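Local coordinates for protein tyrosine phosphatase PRL-1 (Leishmania major, PDB 3S4O) that removes phosphate from phosphotyrosine in proteins and may act as a virulence factor that supports survival of the parasite inside host macrophages, at residues 24-29 with 46-51; 34-39 with 62-67; 72-77 with 91-96; 84-89 with 124-129. One frame throughout, in Å; residues are numbered along the deposited sequence.

In the fold
From the N terminus, strand 21-28 opens contact 1, which closes a loop through helix 36-44 when strand 48-53 arrives. Contact 2 crosses it: it starts on that helix, inside the loop, and closes after strand 48-53, on helix 62-65. The two touch where Tyr39 OH bonds to Asp29 O. Contacts 3 and 4 follow in series and cross, because 84-89 lies between 72-77 and 91-96; helix 84-103 supplies a segment to both. Contact 3 joins this helix to the strand 70-73 region, and contact 4 joins it to helix 122-133. A backbone bond between Leu51 and His72 links contact 1 to contact 3, and Val127 packs on Phe25 and Ile27 to link contacts 1 and 4.

Contact 1 of 4, residues 24-29 with 46-51; sequences HFLILD and RGVRHL
Leu28 holds CG anti to the carbonyl carbon (chi1 -56°), whereas Leu51 turns its CG anti to the backbone N (chi1 -173°), and this pairing brings their CD1 methyls together at 3.8 Å, although Leu51 sets out to one side and only its end comes in. The two side chains meet at a slant. Two residues earlier, Leu26 reaches out with CD1, which lies 3.9 Å from Val48 CG2 and equally 3.9 Å from Arg46 CD. Val48 offers the branch that stands beside its backbone N. The chain of Arg46, extended from CG to NE, runs across Leu26 at about a right angle and touches it with the methylene CD; the guanidinium forms a salt bridge through NH1 with Glu42. Strands 21-28 and 48-53 are parallel but not adjacent: strand 111-115 lies between them in the sheet, and the leucines reach past it on the face where helix 36-44 packs. Strand, helix and strand thus form a beta-alpha-beta crossover that skips one strand. Its helix ends in a Schellman motif with Gly47, at positive phi, as the C-prime residue, which turns the chain from Arg46 into Val48. Thr111 of the middle strand touches both Leu26 and Val48, while Ala7 of strand 7-13 packs against Leu26 and Leu28.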
loop_
_atom_site.group_PDB
_atom_site.type_symbol
_atom_site.label_atom_id
_atom_site.label_comp_id
_atom_site.label_asym_id
_atom_site.label_seq_id
_atom_site.Cartn_x
_atom_site.Cartn_y
_atom_site.Cartn_z
ATOM N N HIS A 24 1.396 4.227 -7.573
ATOM C CA HIS A 24 -0.033 4.365 -7.343
ATOM C C HIS A 24 -0.382 3.391 -6.223
ATOM O O HIS A 24 -0.204 2.191 -6.381
ATOM C CB HIS A 24 -0.864 3.994 -8.579
ATOM C CG HIS A 24 -0.676 4.892 -9.766
ATOM N ND1 HIS A 24 -1.154 6.185 -9.818
ATOM C CD2 HIS A 24 -0.128 4.651 -10.982
ATOM C CE1 HIS A 24 -0.888 6.707 -11.008
ATOM N NE2 HIS A 24 -0.262 5.797 -11.732
ATOM N N PHE A 25 -0.883 3.896 -5.099
ATOM C CA PHE A 25 -1.352 3.010 -4.029
ATOM C C PHE A 25 -2.861 2.860 -4.013
ATOM O O PHE A 25 -3.604 3.843 -4.100
ATOM C CB PHE A 25 -0.866 3.480 -2.663
ATOM C CG PHE A 25 0.622 3.427 -2.522
ATOM C CD1 PHE A 25 1.277 2.207 -2.505
ATOM C CD2 PHE A 25 1.367 4.595 -2.441
ATOM C CE1 PHE A 25 2.648 2.139 -2.398
ATOM C CE2 PHE A 25 2.745 4.540 -2.327
ATOM C CZ PHE A 25 3.391 3.311 -2.313
ATOM N N LEU A 26 -3.296 1.607 -3.919
ATOM C CA LEU A 26 -4.695 1.271 -3.771
ATOM C C LEU A 26 -4.923 0.698 -2.393
ATOM O O LEU A 26 -4.393 -0.365 -2.080
ATOM C CB LEU A 26 -5.109 0.219 -4.790
ATOM C CG LEU A 26 -5.665 0.654 -6.131
ATOM C CD1 LEU A 26 -5.934 -0.616 -6.948
ATOM C CD2 LEU A 26 -6.959 1.474 -5.961
ATOM N N ILE A 27 -5.687 1.403 -1.567
ATOM C CA ILE A 27 -6.178 0.858 -0.316
ATOM C C ILE A 27 -7.487 0.116 -0.612
ATOM O O ILE A 27 -8.457 0.699 -1.076
ATOM C CB ILE A 27 -6.441 1.928 0.761
ATOM C CG1 ILE A 27 -5.171 2.742 1.065
ATOM C CG2 ILE A 27 -6.906 1.235 2.068
ATOM C CD1 ILE A 27 -5.424 3.993 1.869
ATOM N N LEU A 28 -7.488 -1.183 -0.344
ATOM C CA LEU A 28 -8.582 -2.067 -0.747
ATOM C C LEU A 28 -9.200 -2.778 0.430
ATOM O O LEU A 28 -8.564 -2.947 1.461
ATOM C CB LEU A 28 -8.090 -3.151 -1.722
ATOM C CG LEU A 28 -7.386 -2.745 -3.022
ATOM C CD1 LEU A 28 -6.316 -3.804 -3.415
ATOM C CD2 LEU A 28 -8.399 -2.578 -4.150
ATOM N N ASP A 29 -10.434 -3.227 0.242
ATOM C CA ASP A 29 -11.028 -4.232 1.112
ATOM C C ASP A 29 -10.457 -5.613 0.796
ATOM O O ASP A 29 -9.997 -5.876 -0.316
ATOM C CB ASP A 29 -12.551 -4.275 0.957
ATOM C CG ASP A 29 -13.248 -3.175 1.738
ATOM O OD1 ASP A 29 -12.569 -2.491 2.542
ATOM O OD2 ASP A 29 -14.476 -3.004 1.560
ATOM N N ARG A 46 -6.888 -2.812 -12.987
ATOM C CA ARG A 46 -6.282 -1.584 -12.448
ATOM C C ARG A 46 -4.755 -1.683 -12.448
ATOM O O ARG A 46 -4.068 -0.894 -11.791
ATOM C CB ARG A 46 -6.805 -1.316 -11.037
ATOM C CG ARG A 46 -8.201 -0.777 -11.034
ATOM C CD ARG A 46 -8.795 -0.831 -9.653
ATOM N NE ARG A 46 -10.188 -0.395 -9.651
ATOM C CZ ARG A 46 -11.199 -1.101 -10.153
ATOM N NH1 ARG A 46 -10.997 -2.307 -10.689
ATOM N NH2 ARG A 46 -12.427 -0.596 -10.117
ATOM N N GLY A 47 -4.239 -2.675 -13.168
ATOM C CA GLY A 47 -2.819 -2.829 -13.364
ATOM C C GLY A 47 -2.005 -3.186 -12.143
ATOM O O GLY A 47 -0.799 -2.942 -12.115
ATOM N N VAL A 48 -2.637 -3.809 -11.149
ATOM C CA VAL A 48 -1.944 -4.105 -9.906
ATOM C C VAL A 48 -0.786 -5.073 -10.114
ATOM O O VAL A 48 -0.945 -6.150 -10.668
ATOM C CB VAL A 48 -2.885 -4.642 -8.805
ATOM C CG1 VAL A 48 -2.062 -5.092 -7.600
ATOM C CG2 VAL A 48 -3.898 -3.549 -8.405
ATOM N N ARG A 49 0.375 -4.670 -9.618
ATOM C CA ARG A 49 1.609 -5.436 -9.735
ATOM C C ARG A 49 1.849 -6.249 -8.455
ATOM O O ARG A 49 2.256 -7.411 -8.498
ATOM C CB ARG A 49 2.774 -4.455 -10.004
ATOM C CG ARG A 49 4.162 -5.080 -10.155
ATOM C CD ARG A 49 4.320 -5.884 -11.449
ATOM N NE ARG A 49 3.809 -7.248 -11.322
ATOM C CZ ARG A 49 4.460 -8.266 -10.749
ATOM N NH1 ARG A 49 5.688 -8.113 -10.253
ATOM N NH2 ARG A 49 3.881 -9.462 -10.686
ATOM N N HIS A 50 1.604 -5.601 -7.325
ATOM C CA HIS A 50 1.882 -6.158 -6.000
ATOM C C HIS A 50 0.639 -6.036 -5.116
ATOM O O HIS A 50 -0.012 -5.002 -5.099
ATOM C CB HIS A 50 3.032 -5.395 -5.334
ATOM C CG HIS A 50 4.359 -5.602 -5.991
ATOM N ND1 HIS A 50 5.062 -6.785 -5.888
ATOM C CD2 HIS A 50 5.112 -4.780 -6.762
ATOM C CE1 HIS A 50 6.184 -6.692 -6.582
ATOM N NE2 HIS A 50 6.241 -5.483 -7.121
ATOM N N LEU A 51 0.321 -7.107 -4.408
ATOM C CA LEU A 51 -0.757 -7.102 -3.427
ATOM C C LEU A 51 -0.184 -7.451 -2.074
ATOM O O LEU A 51 0.419 -8.510 -1.906
ATOM C CB LEU A 51 -1.867 -8.082 -3.792
ATOM C CG LEU A 51 -3.141 -8.034 -2.923
ATOM C CD1 LEU A 51 -3.828 -6.686 -2.924
ATOM C CD2 LEU A 51 -4.119 -9.120 -3.365
#

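Contact 2 of 4, residues 34-39 with 62-67; sequences SNLPTY and TLVKSR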
loop_
_atom_site.group_PDB
_atom_site.type_symbol
_atom_site.label_atom_id
_atom_site.label_comp_id
_atom_site.label_asym_id
_atom_site.label_seq_id
_atom_site.Cartn_x
_atom_site.Cartn_y
_atom_site.Cartn_z
ATOM N N SER A 34 -15.528 -16.429 -2.182
ATOM C CA SER A 34 -16.491 -16.637 -3.271
ATOM C C SER A 34 -16.410 -15.577 -4.374
ATOM O O SER A 34 -16.779 -15.841 -5.520
ATOM C CB SER A 34 -17.920 -16.685 -2.726
ATOM O OG SER A 34 -18.249 -15.469 -2.085
ATOM N N ASN A 35 -15.944 -14.385 -4.026
ATOM C CA ASN A 35 -15.818 -13.294 -5.000
ATOM C C ASN A 35 -14.374 -13.123 -5.506
ATOM O O ASN A 35 -14.076 -12.175 -6.234
ATOM C CB ASN A 35 -16.342 -11.974 -4.388
ATOM C CG ASN A 35 -16.443 -10.819 -5.405
ATOM O OD1 ASN A 35 -15.615 -9.890 -5.405
ATOM N ND2 ASN A 35 -17.476 -10.862 -6.255
ATOM N N LEU A 36 -13.492 -14.048 -5.125
ATOM C CA LEU A 36 -12.056 -13.911 -5.393
ATOM C C LEU A 36 -11.679 -13.774 -6.884
ATOM O O LEU A 36 -10.805 -12.986 -7.214
ATOM C CB LEU A 36 -11.249 -15.041 -4.736
ATOM C CG LEU A 36 -9.726 -14.832 -4.727
ATOM C CD1 LEU A 36 -9.326 -13.537 -4.048
ATOM C CD2 LEU A 36 -9.049 -16.021 -4.040
ATOM N N PRO A 37 -12.319 -14.527 -7.774
ATOM C CA PRO A 37 -12.030 -14.385 -9.206
ATOM C C PRO A 37 -12.392 -13.005 -9.757
ATOM O O PRO A 37 -11.621 -12.424 -10.524
ATOM C CB PRO A 37 -12.917 -15.450 -9.845
ATOM C CG PRO A 37 -13.080 -16.473 -8.798
ATOM C CD PRO A 37 -13.151 -15.714 -7.513
ATOM N N THR A 38 -13.562 -12.500 -9.370
ATOM C CA THR A 38 -13.984 -11.141 -9.746
ATOM C C THR A 38 -12.996 -10.106 -9.222
ATOM O O THR A 38 -12.631 -9.153 -9.912
ATOM C CB THR A 38 -15.371 -10.789 -9.180
ATOM O OG1 THR A 38 -16.324 -11.756 -9.632
ATOM C CG2 THR A 38 -15.809 -9.396 -9.639
ATOM N N TYR A 39 -12.576 -10.317 -7.985
ATOM C CA TYR A 39 -11.651 -9.435 -7.292
ATOM C C TYR A 39 -10.294 -9.389 -8.000
ATOM O O TYR A 39 -9.732 -8.325 -8.235
ATOM C CB TYR A 39 -11.494 -9.943 -5.862
ATOM C CG TYR A 39 -10.693 -9.064 -4.930
ATOM C CD1 TYR A 39 -9.317 -9.191 -4.849
ATOM C CD2 TYR A 39 -11.321 -8.151 -4.087
ATOM C CE1 TYR A 39 -8.574 -8.426 -3.979
ATOM C CE2 TYR A 39 -10.589 -7.375 -3.208
ATOM C CZ TYR A 39 -9.211 -7.516 -3.163
ATOM O OH TYR A 39 -8.446 -6.754 -2.313
ATOM N N THR A 62 -2.408 -18.234 -3.425
ATOM C CA THR A 62 -1.865 -18.910 -4.611
ATOM C C THR A 62 -2.706 -18.651 -5.865
ATOM O O THR A 62 -2.175 -18.608 -6.974
ATOM C CB THR A 62 -1.742 -20.430 -4.398
ATOM O OG1 THR A 62 -3.004 -20.963 -3.971
ATOM C CG2 THR A 62 -0.665 -20.736 -3.347
ATOM N N LEU A 63 -4.013 -18.464 -5.677
ATOM C CA LEU A 63 -4.904 -18.127 -6.804
ATOM C C LEU A 63 -4.612 -16.762 -7.389
ATOM O O LEU A 63 -4.962 -16.503 -8.527
ATOM C CB LEU A 63 -6.383 -18.142 -6.415
ATOM C CG LEU A 63 -7.394 -17.832 -7.556
ATOM C CD1 LEU A 63 -7.036 -18.472 -8.924
ATOM C CD2 LEU A 63 -8.819 -18.226 -7.165
ATOM N N VAL A 64 -4.037 -15.877 -6.584
ATOM C CA VAL A 64 -3.715 -14.523 -7.021
ATOM C C VAL A 64 -2.348 -14.519 -7.684
ATOM O O VAL A 64 -2.141 -13.854 -8.699
ATOM C CB VAL A 64 -3.738 -13.512 -5.838
ATOM C CG1 VAL A 64 -3.342 -12.111 -6.316
ATOM C CG2 VAL A 64 -5.104 -13.467 -5.176
ATOM N N LYS A 65 -1.421 -15.274 -7.104
ATOM C CA LYS A 65 -0.060 -15.393 -7.627
ATOM C C LYS A 65 -0.054 -15.943 -9.041
ATOM O O LYS A 65 0.787 -15.573 -9.858
ATOM C CB LYS A 65 0.794 -16.295 -6.735
ATOM C CG LYS A 65 1.297 -15.627 -5.454
ATOM C CD LYS A 65 2.355 -16.523 -4.767
ATOM C CE LYS A 65 1.934 -17.101 -3.429
ATOM N NZ LYS A 65 0.714 -16.529 -2.792
ATOM N N SER A 66 -1.008 -16.819 -9.328
ATOM C CA SER A 66 -1.034 -17.531 -10.594
ATOM C C SER A 66 -1.580 -16.653 -11.712
ATOM O O SER A 66 -1.573 -17.041 -12.869
ATOM C CB SER A 66 -1.854 -18.822 -10.465
ATOM O OG SER A 66 -3.243 -18.557 -10.502
ATOM N N ARG A 67 -2.049 -15.465 -11.360
ATOM C CA ARG A 67 -2.610 -14.545 -12.351
ATOM C C ARG A 67 -1.769 -13.293 -12.495
ATOM O O ARG A 67 -2.275 -12.232 -12.836
ATOM C CB ARG A 67 -4.046 -14.222 -11.992
ATOM C CG ARG A 67 -4.873 -15.487 -12.042
ATOM C CD ARG A 67 -6.338 -15.282 -11.895
ATOM N NE ARG A 67 -7.064 -16.551 -11.976
ATOM C CZ ARG A 67 -7.349 -17.200 -13.106
ATOM N NH1 ARG A 67 -8.011 -18.353 -13.060
ATOM N NH2 ARG A 67 -6.981 -16.715 -14.290
#
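Leu36, in the first turn of helix 36-44, loses the most surface here, and it loses it to two neighbours on helix 62-65. Its CB points at that helix, and with CG anti to the backbone N (chi1 -168°) the fork divides its two methyls between Leu63 and Val64. The CD2 branch serves Leu63: it lies 3.8 Å from Leu63 CD2 and 4.2 Å from Leu63 CB. The two leucines run past each other in opposite directions, so that the end of Leu36 comes alongside the root of Leu63 as well as its tip. Leu63, second in buried surface, also aims its CB across the interface; it is partly exposed and touches Ile40 one turn further along the partner helix. The other branch of Leu36, CD1, makes the looser approach to Val64, at 4.4 Å from Val64 CG2. Val64 is buried and also touches Ile40, Ile69 and, on strand 70-73, Val71; its CG1 reaches Leu51. Within 62-67, Arg67 N bonds to Val64 O at 3.1 Å and Ser66 OG makes a weak bond to Leu63 O. The carbonyl of Arg67 bonds to Gln44 NE2, a polar link back to the end of the longer helix. Each helix leads into a parallel strand, 36-44 into 48-53 and 62-65 into 70-73, and their side-by-side packing on one face of the central sheet belongs to the alpha/beta fold of the protein tyrosine phosphatases.

Contact 3 of 4, residues 72-77 with 91-96; sequences HSWPFD and LKLLDT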
loop_
_atom_site.group_PDB
_atom_site.type_symbol
_atom_site.label_atom_id
_atom_site.label_comp_id
_atom_site.label_asym_id
_atom_site.label_seq_id
_atom_site.Cartn_x
_atom_site.Cartn_y
_atom_site.Cartn_z
ATOM N N HIS A 72 2.090 -10.575 -1.105
ATOM C CA HIS A 72 2.986 -10.443 0.029
ATOM C C HIS A 72 2.150 -10.509 1.311
ATOM O O HIS A 72 1.277 -9.681 1.525
ATOM C CB HIS A 72 3.741 -9.109 -0.039
ATOM C CG HIS A 72 4.462 -8.863 -1.332
ATOM N ND1 HIS A 72 5.790 -9.180 -1.521
ATOM C CD2 HIS A 72 4.049 -8.298 -2.494
ATOM C CE1 HIS A 72 6.153 -8.850 -2.750
ATOM N NE2 HIS A 72 5.113 -8.312 -3.363
ATOM N N SER A 73 2.426 -11.495 2.152
ATOM C CA SER A 73 1.641 -11.726 3.375
ATOM C C SER A 73 2.450 -11.306 4.587
ATOM O O SER A 73 3.234 -12.087 5.117
ATOM C CB SER A 73 1.226 -13.203 3.493
ATOM O OG SER A 73 0.468 -13.624 2.362
ATOM N N TRP A 74 2.263 -10.059 5.006
ATOM C CA TRP A 74 3.017 -9.468 6.113
ATOM C C TRP A 74 2.101 -9.025 7.253
ATOM O O TRP A 74 1.886 -7.845 7.442
ATOM C CB TRP A 74 3.809 -8.250 5.628
ATOM C CG TRP A 74 4.708 -8.508 4.467
ATOM C CD1 TRP A 74 5.279 -9.683 4.117
ATOM C CD2 TRP A 74 5.139 -7.547 3.510
ATOM N NE1 TRP A 74 6.032 -9.520 2.989
ATOM C CE2 TRP A 74 5.968 -8.213 2.600
ATOM C CE3 TRP A 74 4.897 -6.183 3.334
ATOM C CZ2 TRP A 74 6.575 -7.566 1.529
ATOM C CZ3 TRP A 74 5.480 -5.545 2.271
ATOM C CH2 TRP A 74 6.309 -6.238 1.370
ATOM N N PRO A 75 1.550 -9.958 8.007
ATOM C CA PRO A 75 0.615 -9.570 9.065
ATOM C C PRO A 75 1.257 -8.778 10.199
ATOM O O PRO A 75 2.375 -9.081 10.618
ATOM C CB PRO A 75 0.113 -10.916 9.600
ATOM C CG PRO A 75 1.250 -11.844 9.392
ATOM C CD PRO A 75 1.918 -11.382 8.106
ATOM N N PHE A 76 0.542 -7.770 10.680
ATOM C CA PHE A 76 0.824 -7.183 11.992
ATOM C C PHE A 76 -0.489 -6.881 12.735
ATOM O O PHE A 76 -1.574 -6.940 12.147
ATOM C CB PHE A 76 1.791 -5.972 11.924
ATOM C CG PHE A 76 1.331 -4.816 11.048
ATOM C CD1 PHE A 76 1.423 -4.863 9.660
ATOM C CD2 PHE A 76 0.882 -3.647 11.636
ATOM C CE1 PHE A 76 1.027 -3.766 8.885
ATOM C CE2 PHE A 76 0.500 -2.566 10.878
ATOM C CZ PHE A 76 0.564 -2.615 9.502
ATOM N N ASP A 77 -0.385 -6.601 14.033
ATOM C CA ASP A 77 -1.553 -6.569 14.931
ATOM C C ASP A 77 -2.483 -5.388 14.671
ATOM O O ASP A 77 -2.027 -4.286 14.372
ATOM C CB ASP A 77 -1.130 -6.494 16.397
ATOM C CG ASP A 77 -0.136 -7.572 16.796
ATOM O OD1 ASP A 77 -0.069 -8.628 16.118
ATOM O OD2 ASP A 77 0.573 -7.351 17.815
ATOM N N LEU A 91 9.761 -1.178 2.603
ATOM C CA LEU A 91 10.736 -0.289 1.987
ATOM C C LEU A 91 11.587 -1.036 0.956
ATOM O O LEU A 91 11.941 -0.476 -0.088
ATOM C CB LEU A 91 11.647 0.368 3.037
ATOM C CG LEU A 91 11.032 1.285 4.101
ATOM C CD1 LEU A 91 12.104 1.616 5.178
ATOM C CD2 LEU A 91 10.470 2.547 3.506
ATOM N N LYS A 92 11.902 -2.299 1.242
ATOM C CA LYS A 92 12.691 -3.113 0.304
ATOM C C LYS A 92 11.949 -3.264 -1.028
ATOM O O LYS A 92 12.532 -3.090 -2.097
ATOM C CB LYS A 92 13.011 -4.504 0.874
ATOM C CG LYS A 92 13.778 -5.420 -0.107
ATOM C CD LYS A 92 15.213 -4.951 -0.327
ATOM C CE LYS A 92 16.010 -5.908 -1.190
ATOM N NZ LYS A 92 17.485 -5.809 -0.945
ATOM N N LEU A 93 10.663 -3.593 -0.933
ATOM C CA LEU A 93 9.787 -3.728 -2.100
ATOM C C LEU A 93 9.692 -2.414 -2.892
ATOM O O LEU A 93 9.768 -2.402 -4.109
ATOM C CB LEU A 93 8.381 -4.164 -1.661
ATOM C CG LEU A 93 7.253 -4.156 -2.700
ATOM C CD1 LEU A 93 7.482 -5.194 -3.796
ATOM C CD2 LEU A 93 5.914 -4.383 -2.037
ATOM N N LEU A 94 9.521 -1.309 -2.184
ATOM C CA LEU A 94 9.363 -0.009 -2.834
ATOM C C LEU A 94 10.666 0.493 -3.455
ATOM O O LEU A 94 10.656 1.070 -4.537
ATOM C CB LEU A 94 8.789 1.016 -1.834
ATOM C CG LEU A 94 7.359 0.697 -1.344
ATOM C CD1 LEU A 94 6.762 1.841 -0.515
ATOM C CD2 LEU A 94 6.418 0.336 -2.481
ATOM N N ASP A 95 11.783 0.266 -2.771
ATOM C CA ASP A 95 13.110 0.555 -3.306
ATOM C C ASP A 95 13.324 -0.212 -4.614
ATOM O O ASP A 95 13.876 0.318 -5.567
ATOM C CB ASP A 95 14.224 0.151 -2.324
ATOM C CG ASP A 95 14.337 1.089 -1.111
ATOM O OD1 ASP A 95 13.654 2.145 -1.078
ATOM O OD2 ASP A 95 15.097 0.748 -0.165
ATOM N N THR A 96 12.890 -1.468 -4.641
ATOM C CA THR A 96 13.132 -2.340 -5.791
ATOM C C THR A 96 12.296 -1.885 -6.967
ATOM O O THR A 96 12.764 -1.851 -8.102
ATOM C CB THR A 96 12.797 -3.816 -5.453
ATOM O OG1 THR A 96 13.614 -4.251 -4.352
ATOM C CG2 THR A 96 13.029 -4.722 -6.650
#
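Leu93 leaves helix 84-103 with its CB directed at His72, on strand 70-73, and Trp74 just beyond it. From CB, the first torsion sets CG anti to the backbone N (chi1 171°), turning the fork toward both rings. The CD1 branch lies above the NE2-CE1 side of the His72 imidazole, 3.9 Å from NE2 and 4.0 Å from CE1. The CD2 branch lies over one face of the same ring, 4.2 Å above its plane and displaced toward the rim, and also meets Trp74 CH2 at 3.9 Å, approaching the indole at a slant. His72 is held in place by a hydrogen bond between its NE2 and His50 ND1. His72 CB lies 3.5 Å above one face of the indole, toward its rim, while Val86, Ser89 and Trp90 of the helix also touch Trp74. Beyond Trp74, Phe76 O bonds to Arg122, and the chain proceeds to Asp78. The contact thus packs helix 84-103 on the outermost strand of a phosphatase sheet, at the start of the Trp-Pro-Phe-Asp-Asp segment, which corresponds to the WPD loop and probably carries the general acid, Asp78.

Contact 4 of 4, residues 84-89 with 124-129; sequences RAVLDS and PILVAL
Leu87 and Leu129 cross at about a right angle between helices 84-103 and 122-133. Both have CG anti to the backbone N (chi1 171° and 175°), but they leave their helices differently: the CB of Leu129 points toward the other helix, while Leu87 starts off to one side and only its end swings in. The two leucine ends meet, but their exact positions are doubtful, because Leu87 CD1 and Leu129 CD2 are modelled closer together than two carbons can sit. Tyr165 touches both leucines, and Trp161 of helix 156-164 packs on Leu129. Helix 122-133 is the one that follows the phosphate-binding loop of the phosphatase signature, which runs from Cys116, the predicted nucleophile, to Arg122 and surrounds the bound thiosulfate. The next pair, Val86 and Leu126, lies closer to that loop, the side chain of Leu126 being about 9 Å from the thiosulfate. Val86 points its CB across the interface, and its CG1 stands 4.2 Å from Leu126 CD2; Leu126 sets out obliquely and brings only its tip near. The other methyl of Val86, CG2, turns to the chain at Trp74 and Phe76. Pro82, just ahead of helix 84-103, also touches Leu126, whose carbonyl oxygen bonds to Trp90 NE1, a polar tie beside the apolar pairs.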
loop_
_atom_site.group_PDB
_atom_site.type_symbol
_atom_site.label_atom_id
_atom_site.label_comp_id
_atom_site.label_asym_id
_atom_site.label_seq_id
_atom_site.Cartn_x
_atom_site.Cartn_y
_atom_site.Cartn_z
ATOM N N ARG A 84 9.018 -3.601 12.830
ATOM C CA ARG A 84 10.246 -3.305 12.096
ATOM C C ARG A 84 10.453 -4.240 10.897
ATOM O O ARG A 84 10.915 -3.806 9.848
ATOM C CB ARG A 84 11.458 -3.379 13.041
ATOM C CG ARG A 84 12.776 -2.802 12.504
ATOM C CD ARG A 84 12.639 -1.410 11.871
ATOM N NE ARG A 84 12.676 -0.317 12.844
ATOM C CZ ARG A 84 12.902 0.963 12.534
ATOM N NH1 ARG A 84 13.117 1.338 11.271
ATOM N NH2 ARG A 84 12.912 1.882 13.499
ATOM N N ALA A 85 10.103 -5.516 11.050
ATOM C CA ALA A 85 10.196 -6.496 9.940
ATOM C C ALA A 85 9.290 -6.121 8.748
ATOM O O ALA A 85 9.718 -6.139 7.599
ATOM C CB ALA A 85 9.871 -7.905 10.445
ATOM N N VAL A 86 8.045 -5.759 9.030
ATOM C CA VAL A 86 7.106 -5.355 7.963
ATOM C C VAL A 86 7.584 -4.095 7.263
ATOM O O VAL A 86 7.512 -3.988 6.036
ATOM C CB VAL A 86 5.685 -5.088 8.490
ATOM C CG1 VAL A 86 4.809 -4.440 7.406
ATOM C CG2 VAL A 86 5.070 -6.382 8.997
ATOM N N LEU A 87 8.056 -3.144 8.061
ATOM C CA LEU A 87 8.506 -1.859 7.547
ATOM C C LEU A 87 9.686 -2.035 6.604
ATOM O O LEU A 87 9.714 -1.454 5.516
ATOM C CB LEU A 87 8.928 -0.955 8.712
ATOM C CG LEU A 87 9.623 0.353 8.323
ATOM C CD1 LEU A 87 8.658 1.227 7.565
ATOM C CD2 LEU A 87 10.182 1.084 9.540
ATOM N N ASP A 88 10.667 -2.812 7.045
ATOM C CA ASP A 88 11.857 -3.078 6.232
ATOM C C ASP A 88 11.496 -3.818 4.944
ATOM O O ASP A 88 12.062 -3.542 3.898
ATOM C CB ASP A 88 12.918 -3.834 7.037
ATOM C CG ASP A 88 13.597 -2.947 8.087
ATOM O OD1 ASP A 88 13.515 -1.694 7.971
ATOM O OD2 ASP A 88 14.209 -3.494 9.039
ATOM N N SER A 89 10.537 -4.736 5.029
ATOM C CA SER A 89 10.100 -5.494 3.848
ATOM C C SER A 89 9.386 -4.584 2.849
ATOM O O SER A 89 9.522 -4.747 1.651
ATOM C CB SER A 89 9.178 -6.647 4.260
ATOM O OG SER A 89 9.916 -7.764 4.754
ATOM N N PRO A 124 -3.723 1.758 5.590
ATOM C CA PRO A 124 -3.384 3.161 5.377
ATOM C C PRO A 124 -2.059 3.600 5.965
ATOM O O PRO A 124 -1.430 4.515 5.424
ATOM C CB PRO A 124 -4.505 3.922 6.097
ATOM C CG PRO A 124 -5.615 3.022 6.140
ATOM C CD PRO A 124 -5.064 1.624 6.185
ATOM N N ILE A 125 -1.632 3.006 7.077
ATOM C CA ILE A 125 -0.409 3.501 7.680
ATOM C C ILE A 125 0.816 3.121 6.864
ATOM O O ILE A 125 1.775 3.866 6.858
ATOM C CB ILE A 125 -0.252 3.178 9.177
ATOM C CG1 ILE A 125 0.514 4.355 9.816
ATOM C CG2 ILE A 125 0.425 1.831 9.397
ATOM C CD1 ILE A 125 0.880 4.175 11.224
ATOM N N LEU A 126 0.768 2.007 6.136
ATOM C CA LEU A 126 1.847 1.649 5.199
ATOM C C LEU A 126 1.923 2.649 4.067
ATOM O O LEU A 126 3.008 3.030 3.614
ATOM C CB LEU A 126 1.633 0.257 4.598
ATOM C CG LEU A 126 2.170 -0.933 5.409
ATOM C CD1 LEU A 126 2.372 -2.106 4.462
ATOM C CD2 LEU A 126 3.474 -0.633 6.166
ATOM N N VAL A 127 0.758 3.058 3.586
ATOM C CA VAL A 127 0.691 4.029 2.497
ATOM C C VAL A 127 1.207 5.373 2.982
ATOM O O VAL A 127 2.012 6.015 2.310
ATOM C CB VAL A 127 -0.726 4.145 1.937
ATOM C CG1 VAL A 127 -0.837 5.317 0.985
ATOM C CG2 VAL A 127 -1.098 2.847 1.249
ATOM N N ALA A 128 0.773 5.769 4.173
ATOM C CA ALA A 128 1.216 7.012 4.789
ATOM C C ALA A 128 2.737 7.036 4.853
ATOM O O ALA A 128 3.377 8.022 4.515
ATOM C CB ALA A 128 0.625 7.150 6.178
ATOM N N LEU A 129 3.311 5.926 5.281
ATOM C CA LEU A 129 4.750 5.821 5.418
ATOM C C LEU A 129 5.471 5.973 4.086
ATOM O O LEU A 129 6.544 6.573 4.039
ATOM C CB LEU A 129 5.119 4.471 6.003
ATOM C CG LEU A 129 6.638 4.235 6.056
ATOM C CD1 LEU A 129 7.245 4.832 7.310
ATOM C CD2 LEU A 129 6.957 2.777 5.917
#